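Local coordinates for methyl-CpG-binding domain protein 1 (Homo sapiens, PDB 6D1T) that represses transcription by binding promoter CpG islands methylated at cytosine, here through its methyl-CpG-binding domain, and silences genes by recruiting partners such as ATF7IP, at residues Leu8-Leu13 and Thr62-Lys67; Asp43-Lys48 and Thr52-Pro57. One frame throughout, in Å; residues are numbered along the deposited sequence.

Contact 1: residues Leu8-Leu13 and Thr62-Lys67; sequences LDCPAL and TLFDFK
A trans first torsion (chi1 -180°) swings the F64 ring away from its own backbone N and toward A12, L13 and C10, while L13, with CG opposite its own carbonyl carbon (chi1 -78°), bends its branched end in to that ring. The two side chains cross at about a right angle. L13 CD2 lies over one face of the F64 ring, 4.1 Å from the centroid and 16° off the ring normal, a CH-pi contact displaced toward the rim. The branch point follows close behind, L13 CG standing 3.9 Å from F64 CZ. A12 meets the ring obliquely, its CB 4.0 Å from F64 CE1, and C10 SG makes a looser approach to F64 CZ at 4.5 Å. A backbone hydrogen bond from L13 N to C10 O, 3.2 Å long, closes the turn that presents these three residues together. The hold across the two segments is entirely apolar; L51 of helix 48-55 and Y37 of strand 33-38 also touch both L13 and F64. Neither segment is a regular partner of the other; a turn leaving edge strand 8-9 simply meets the loop that follows the helix, which places F64 in the hydrophobic core between the antiparallel sheet and the helix of the methyl-CpG-binding domain's alpha/beta fold.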
loop_
_atom_site.group_PDB
_atom_site.type_symbol
_atom_site.label_atom_id
_atom_site.label_comp_id
_atom_site.label_asym_id
_atom_site.label_seq_id
_atom_site.Cartn_x
_atom_site.Cartn_y
_atom_site.Cartn_z
ATOM N N LEU A 8 -7.961 -5.067 -2.487
ATOM C CA LEU A 8 -8.619 -5.493 -1.262
ATOM C C LEU A 8 -8.653 -4.357 -0.254
ATOM O O LEU A 8 -7.733 -3.633 -0.130
ATOM C CB LEU A 8 -7.848 -6.646 -0.637
ATOM C CG LEU A 8 -7.699 -7.881 -1.508
ATOM C CD1 LEU A 8 -6.971 -8.951 -0.727
ATOM C CD2 LEU A 8 -9.056 -8.396 -1.994
ATOM N N ASP A 9 -9.706 -4.305 0.532
ATOM C CA ASP A 9 -9.778 -3.338 1.599
ATOM C C ASP A 9 -8.517 -3.418 2.474
ATOM O O ASP A 9 -7.995 -4.504 2.763
ATOM C CB ASP A 9 -11.011 -3.583 2.459
ATOM C CG ASP A 9 -12.291 -3.517 1.670
ATOM O OD1 ASP A 9 -12.409 -2.609 0.842
ATOM O OD2 ASP A 9 -13.160 -4.364 1.899
ATOM N N CYS A 10 -8.094 -2.274 2.953
ATOM C CA CYS A 10 -7.038 -2.220 3.915
ATOM C C CYS A 10 -7.530 -1.467 5.163
ATOM O O CYS A 10 -7.407 -0.257 5.238
ATOM C CB CYS A 10 -5.798 -1.555 3.325
ATOM S SG CYS A 10 -4.461 -1.445 4.533
ATOM N N PRO A 11 -8.096 -2.192 6.142
ATOM C CA PRO A 11 -8.670 -1.578 7.379
ATOM C C PRO A 11 -7.620 -1.015 8.359
ATOM O O PRO A 11 -7.889 -0.070 9.047
ATOM C CB PRO A 11 -9.459 -2.693 8.070
ATOM C CG PRO A 11 -8.926 -3.994 7.476
ATOM C CD PRO A 11 -8.347 -3.648 6.119
ATOM N N ALA A 12 -6.425 -1.565 8.404
ATOM C CA ALA A 12 -5.326 -0.926 9.158
ATOM C C ALA A 12 -5.214 0.561 8.806
ATOM O O ALA A 12 -4.830 1.356 9.663
ATOM C CB ALA A 12 -4.023 -1.624 8.869
ATOM N N LEU A 13 -5.514 0.929 7.562
ATOM C CA LEU A 13 -5.409 2.334 7.111
ATOM C C LEU A 13 -6.748 3.043 7.229
ATOM O O LEU A 13 -6.774 4.234 7.355
ATOM C CB LEU A 13 -4.934 2.396 5.656
ATOM C CG LEU A 13 -3.441 2.180 5.439
ATOM C CD1 LEU A 13 -3.090 2.411 4.003
ATOM C CD2 LEU A 13 -2.600 3.079 6.337
ATOM N N THR A 62 4.676 4.558 12.261
ATOM C CA THR A 62 5.928 3.950 12.678
ATOM C C THR A 62 5.748 2.430 12.716
ATOM O O THR A 62 6.606 1.696 12.225
ATOM C CB THR A 62 6.421 4.486 14.031
ATOM O OG1 THR A 62 6.334 5.908 14.043
ATOM C CG2 THR A 62 7.853 4.089 14.328
ATOM N N LEU A 63 4.609 1.977 13.246
ATOM C CA LEU A 63 4.362 0.544 13.437
ATOM C C LEU A 63 3.572 -0.052 12.251
ATOM O O LEU A 63 3.068 -1.155 12.388
ATOM C CB LEU A 63 3.618 0.345 14.771
ATOM N N PHE A 64 3.487 0.629 11.089
ATOM C CA PHE A 64 2.738 0.093 9.897
ATOM C C PHE A 64 3.715 -0.502 8.882
ATOM O O PHE A 64 4.624 0.189 8.409
ATOM C CB PHE A 64 1.906 1.167 9.186
ATOM C CG PHE A 64 1.121 0.682 7.979
ATOM C CD1 PHE A 64 0.086 -0.245 8.110
ATOM C CD2 PHE A 64 1.378 1.176 6.711
ATOM C CE1 PHE A 64 -0.640 -0.681 7.004
ATOM C CE2 PHE A 64 0.650 0.733 5.607
ATOM C CZ PHE A 64 -0.362 -0.186 5.757
ATOM N N ASP A 65 3.500 -1.772 8.545
ATOM C CA ASP A 65 4.318 -2.489 7.543
ATOM C C ASP A 65 3.702 -2.224 6.177
ATOM O O ASP A 65 2.674 -2.805 5.857
ATOM C CB ASP A 65 4.388 -4.006 7.824
ATOM C CG ASP A 65 5.251 -4.818 6.851
ATOM O OD1 ASP A 65 6.111 -4.217 6.201
ATOM O OD2 ASP A 65 5.051 -6.066 6.761
ATOM N N PHE A 66 4.325 -1.344 5.402
ATOM C CA PHE A 66 3.768 -0.911 4.109
ATOM C C PHE A 66 3.696 -2.105 3.156
ATOM O O PHE A 66 2.695 -2.312 2.467
ATOM C CB PHE A 66 4.629 0.194 3.488
ATOM C CG PHE A 66 4.130 0.724 2.162
ATOM C CD1 PHE A 66 4.405 0.058 0.977
ATOM C CD2 PHE A 66 3.407 1.907 2.098
ATOM C CE1 PHE A 66 3.953 0.556 -0.236
ATOM C CE2 PHE A 66 2.957 2.407 0.884
ATOM C CZ PHE A 66 3.230 1.738 -0.283
ATOM N N LYS A 67 4.771 -2.877 3.107
ATOM C CA LYS A 67 4.790 -4.022 2.224
ATOM C C LYS A 67 3.576 -4.906 2.530
ATOM O O LYS A 67 2.807 -5.173 1.638
ATOM C CB LYS A 67 6.113 -4.806 2.309
ATOM C CG LYS A 67 6.457 -5.590 1.036
ATOM C CD LYS A 67 7.552 -6.665 1.196
ATOM C CE LYS A 67 7.539 -7.692 0.078
ATOM N NZ LYS A 67 7.447 -7.043 -1.265
#

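Contact 2: residues Asp43-Lys48 and Thr52-Pro57; sequences DRIRSK and TRYLGP. With nucleotides of chain C.
From strand 44-45 the chain turns through S47, the N-cap, into helix 48-55, whose first turn is tied by a hydrogen bond from T52 N to K48 O at 2.9 Å. Y54 reaches back to strand 44-45 and the residue before it: its CB and CG each lie 3.7 Å from I45 CD1, and its OH donates to D43 OD2 at 2.9 Å, from above the carboxylate plane. That plane stands 82° from the ring, with OD2 at the ring's edge. Replacing Y54 by an alanine is likely to leave D43 OD2 without this donor and the end of I45 without the ring beside it. The strand-to-helix junction carries part of the DNA-binding surface of the methyl-CpG-binding domain. Here R46, extended from CG to NE, gives NH1 to O6 and NH2 to N7 of DG7 of chain C, each at 2.8 Å, while the methyl carbon C5A of 5CM6 of chain C lies over one guanidinium face, 3.2 Å above its plane: the methylcytosine-arginine-guanine triad of such domains. Two phosphates of chain C grip the protein beside it, 5CM6 OP2 through the S47 side-chain OG and DA5 OP2 through the K48 backbone N at 2.9 Å.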
loop_
_atom_site.group_PDB
_atom_site.type_symbol
_atom_site.label_atom_id
_atom_site.label_comp_id
_atom_site.label_asym_id
_atom_site.label_seq_id
_atom_site.Cartn_x
_atom_site.Cartn_y
_atom_site.Cartn_z
ATOM N N ASP A 43 -6.570 8.180 -5.044
ATOM C CA ASP A 43 -5.121 8.472 -5.248
ATOM C C ASP A 43 -4.262 7.203 -5.021
ATOM O O ASP A 43 -4.459 6.429 -4.070
ATOM C CB ASP A 43 -4.672 9.646 -4.376
ATOM C CG ASP A 43 -5.463 10.926 -4.623
ATOM O OD1 ASP A 43 -6.045 11.068 -5.699
ATOM O OD2 ASP A 43 -5.491 11.761 -3.737
ATOM N N ARG A 44 -3.288 7.033 -5.928
ATOM C CA ARG A 44 -2.413 5.874 -6.009
ATOM C C ARG A 44 -1.142 6.153 -5.196
ATOM O O ARG A 44 -0.491 7.191 -5.346
ATOM C CB ARG A 44 -2.067 5.559 -7.479
ATOM C CG ARG A 44 -3.102 4.705 -8.218
ATOM C CD ARG A 44 -2.657 3.260 -8.497
ATOM N N ILE A 45 -0.775 5.221 -4.349
ATOM C CA ILE A 45 0.353 5.429 -3.502
ATOM C C ILE A 45 1.240 4.202 -3.615
ATOM O O ILE A 45 0.713 3.087 -3.599
ATOM C CB ILE A 45 -0.136 5.737 -2.074
ATOM C CG1 ILE A 45 -0.620 7.190 -2.005
ATOM C CG2 ILE A 45 0.918 5.452 -1.016
ATOM C CD1 ILE A 45 -1.081 7.614 -0.652
ATOM N N ARG A 46 2.559 4.391 -3.752
ATOM C CA ARG A 46 3.448 3.215 -3.903
ATOM C C ARG A 46 4.654 3.284 -2.959
ATOM O O ARG A 46 5.615 2.517 -3.162
ATOM C CB ARG A 46 3.883 3.036 -5.359
ATOM C CG ARG A 46 4.573 4.235 -5.998
ATOM C CD ARG A 46 4.969 3.942 -7.454
ATOM N NE ARG A 46 6.063 4.787 -7.991
ATOM C CZ ARG A 46 7.207 4.329 -8.545
ATOM N NH1 ARG A 46 7.424 3.029 -8.618
ATOM N NH2 ARG A 46 8.136 5.176 -8.986
ATOM N N SER A 47 4.601 4.105 -1.910
ATOM C CA SER A 47 5.722 4.106 -0.940
ATOM C C SER A 47 5.279 4.706 0.394
ATOM O O SER A 47 4.466 5.569 0.433
ATOM C CB SER A 47 6.943 4.817 -1.495
ATOM O OG SER A 47 6.955 6.191 -1.175
ATOM N N LYS A 48 5.850 4.200 1.468
ATOM C CA LYS A 48 5.499 4.595 2.853
ATOM C C LYS A 48 5.745 6.091 3.015
ATOM O O LYS A 48 5.111 6.717 3.831
ATOM C CB LYS A 48 6.299 3.769 3.875
ATOM C CG LYS A 48 5.704 3.672 5.277
ATOM C CD LYS A 48 6.202 2.464 6.075
ATOM C CE LYS A 48 7.085 2.808 7.259
ATOM N NZ LYS A 48 6.292 2.927 8.510
ATOM N N THR A 52 2.890 8.491 4.232
ATOM C CA THR A 52 3.089 9.361 5.409
ATOM C C THR A 52 2.759 10.822 5.040
ATOM O O THR A 52 2.145 11.541 5.842
ATOM C CB THR A 52 4.519 9.213 5.976
ATOM O OG1 THR A 52 4.525 8.114 6.892
ATOM C CG2 THR A 52 5.035 10.444 6.694
ATOM N N ARG A 53 3.187 11.254 3.849
ATOM C CA ARG A 53 2.907 12.631 3.355
ATOM C C ARG A 53 1.393 12.784 3.152
ATOM O O ARG A 53 0.821 13.815 3.488
ATOM C CB ARG A 53 3.673 12.933 2.050
ATOM C CG ARG A 53 3.514 14.365 1.530
ATOM C CD ARG A 53 4.342 14.695 0.290
ATOM N NE ARG A 53 4.941 16.028 0.312
ATOM C CZ ARG A 53 5.901 16.426 -0.516
ATOM N NH1 ARG A 53 6.538 17.565 -0.311
ATOM N NH2 ARG A 53 6.232 15.669 -1.542
ATOM N N TYR A 54 0.751 11.757 2.615
ATOM C CA TYR A 54 -0.673 11.851 2.270
ATOM C C TYR A 54 -1.566 12.021 3.504
ATOM O O TYR A 54 -2.503 12.791 3.466
ATOM C CB TYR A 54 -1.139 10.591 1.555
ATOM C CG TYR A 54 -2.489 10.696 0.891
ATOM C CD1 TYR A 54 -2.602 11.179 -0.400
ATOM C CD2 TYR A 54 -3.641 10.254 1.521
ATOM C CE1 TYR A 54 -3.824 11.237 -1.047
ATOM C CE2 TYR A 54 -4.871 10.301 0.889
ATOM C CZ TYR A 54 -4.967 10.803 -0.399
ATOM O OH TYR A 54 -6.173 10.885 -1.030
ATOM N N LEU A 55 -1.309 11.285 4.571
ATOM C CA LEU A 55 -2.341 11.118 5.622
ATOM C C LEU A 55 -2.309 12.266 6.656
ATOM O O LEU A 55 -3.253 12.432 7.430
ATOM C CB LEU A 55 -2.144 9.752 6.281
ATOM C CG LEU A 55 -2.659 8.586 5.448
ATOM C CD1 LEU A 55 -2.173 7.266 6.002
ATOM C CD2 LEU A 55 -4.175 8.610 5.383
ATOM N N GLY A 56 -1.246 13.050 6.670
ATOM C CA GLY A 56 -1.140 14.173 7.608
ATOM C C GLY A 56 -0.483 13.746 8.910
ATOM O O GLY A 56 -0.312 12.544 9.169
ATOM N N PRO A 57 -0.104 14.719 9.736
ATOM C CA PRO A 57 0.595 14.414 10.983
ATOM C C PRO A 57 -0.292 13.539 11.873
ATOM O O PRO A 57 0.211 12.672 12.572
ATOM C CB PRO A 57 0.896 15.773 11.635
ATOM C CG PRO A 57 0.795 16.746 10.484
ATOM C CD PRO A 57 -0.284 16.162 9.593
ATOM N N1 5CM C 6 11.227 4.600 -6.700
ATOM C C2 5CM C 6 11.934 3.655 -7.471
ATOM N N3 5CM C 6 11.484 2.432 -7.623
ATOM C C4 5CM C 6 10.367 2.061 -7.041
ATOM C C5 5CM C 6 9.628 2.980 -6.219
ATOM C C5A 5CM C 6 8.348 2.620 -5.521
ATOM C C6 5CM C 6 10.109 4.235 -6.092
ATOM O O2 5CM C 6 12.984 3.933 -8.057
ATOM N N4 5CM C 6 9.985 0.800 -7.227
ATOM C "C1'" 5CM C 6 11.754 5.971 -6.602
ATOM C "C2'" 5CM C 6 10.697 7.057 -6.713
ATOM C "C3'" 5CM C 6 11.591 8.247 -6.500
ATOM C "C4'" 5CM C 6 12.541 7.719 -5.410
ATOM O "O4'" 5CM C 6 12.384 6.285 -5.408
ATOM O "O3'" 5CM C 6 12.259 8.341 -7.774
ATOM C "C5'" 5CM C 6 12.325 8.249 -3.979
ATOM O "O5'" 5CM C 6 10.932 8.187 -3.728
ATOM P P 5CM C 6 10.276 8.299 -2.290
ATOM O OP1 5CM C 6 10.502 9.670 -1.726
ATOM O OP2 5CM C 6 8.890 7.677 -2.504
ATOM P P DA C 5 9.524 3.335 1.970
ATOM O OP1 DA C 5 9.377 4.231 3.138
ATOM O OP2 DA C 5 8.330 2.611 1.335
ATOM O "O5'" DA C 5 10.214 4.087 0.727
ATOM C "C5'" DA C 5 11.453 4.833 0.874
ATOM C "C4'" DA C 5 11.901 5.340 -0.472
ATOM O "O4'" DA C 5 12.392 4.237 -1.243
ATOM C "C3'" DA C 5 10.788 5.983 -1.315
ATOM O "O3'" DA C 5 11.117 7.356 -1.429
ATOM C "C2'" DA C 5 10.819 5.239 -2.644
ATOM C "C1'" DA C 5 12.141 4.472 -2.599
ATOM N N9 DA C 5 12.104 3.174 -3.279
ATOM C C8 DA C 5 11.154 2.192 -3.157
ATOM N N7 DA C 5 11.363 1.156 -3.931
ATOM C C5 DA C 5 12.534 1.476 -4.603
ATOM C C6 DA C 5 13.287 0.791 -5.571
ATOM N N6 DA C 5 12.971 -0.416 -6.036
ATOM N N1 DA C 5 14.421 1.380 -6.020
ATOM C C2 DA C 5 14.732 2.595 -5.568
ATOM N N3 DA C 5 14.104 3.342 -4.660
ATOM C C4 DA C 5 12.998 2.718 -4.213
ATOM P P DG C 7 12.767 9.734 -8.386
ATOM O OP1 DG C 7 13.607 10.417 -7.374
ATOM O OP2 DG C 7 11.599 10.422 -9.011
ATOM O "O5'" DG C 7 13.663 9.269 -9.625
ATOM C "C5'" DG C 7 14.873 8.514 -9.430
ATOM C "C4'" DG C 7 15.222 7.744 -10.683
ATOM O "O4'" DG C 7 14.570 6.452 -10.697
ATOM C "C3'" DG C 7 14.821 8.418 -11.980
ATOM O "O3'" DG C 7 15.918 8.227 -12.882
ATOM C "C2'" DG C 7 13.518 7.712 -12.363
ATOM C "C1'" DG C 7 13.719 6.306 -11.830
ATOM N N9 DG C 7 12.516 5.597 -11.377
ATOM C C8 DG C 7 11.689 5.976 -10.348
ATOM N N7 DG C 7 10.764 5.094 -10.080
ATOM C C5 DG C 7 10.992 4.070 -10.990
ATOM C C6 DG C 7 10.294 2.848 -11.193
ATOM O O6 DG C 7 9.277 2.427 -10.607
ATOM N N1 DG C 7 10.877 2.091 -12.204
ATOM C C2 DG C 7 11.983 2.468 -12.937
ATOM N N2 DG C 7 12.400 1.606 -13.870
ATOM N N3 DG C 7 12.638 3.599 -12.755
ATOM C C4 DG C 7 12.082 4.355 -11.785
#

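The two contacts sit about 11 Å apart, centre to centre, and both reach the same four-stranded antiparallel sheet, at its outermost strands 8-9 and 44-45. Along the chain the order is 8-13, 43-48, 52-57, 62-67, so contact 2 falls wholly within the span that contact 1 brackets. They also touch: K48 NZ is probably hydrogen-bonded to F64 O (3.2 Å), and the F66 ring packs on the backbone from R46 to K48. The 62-67 loop thus faces both ways, its F64 ring against 8-13 and its F64 O and F66 ring against 43-48, linking the apolar contact to the DNA-binding surface within one methyl-CpG-binding domain.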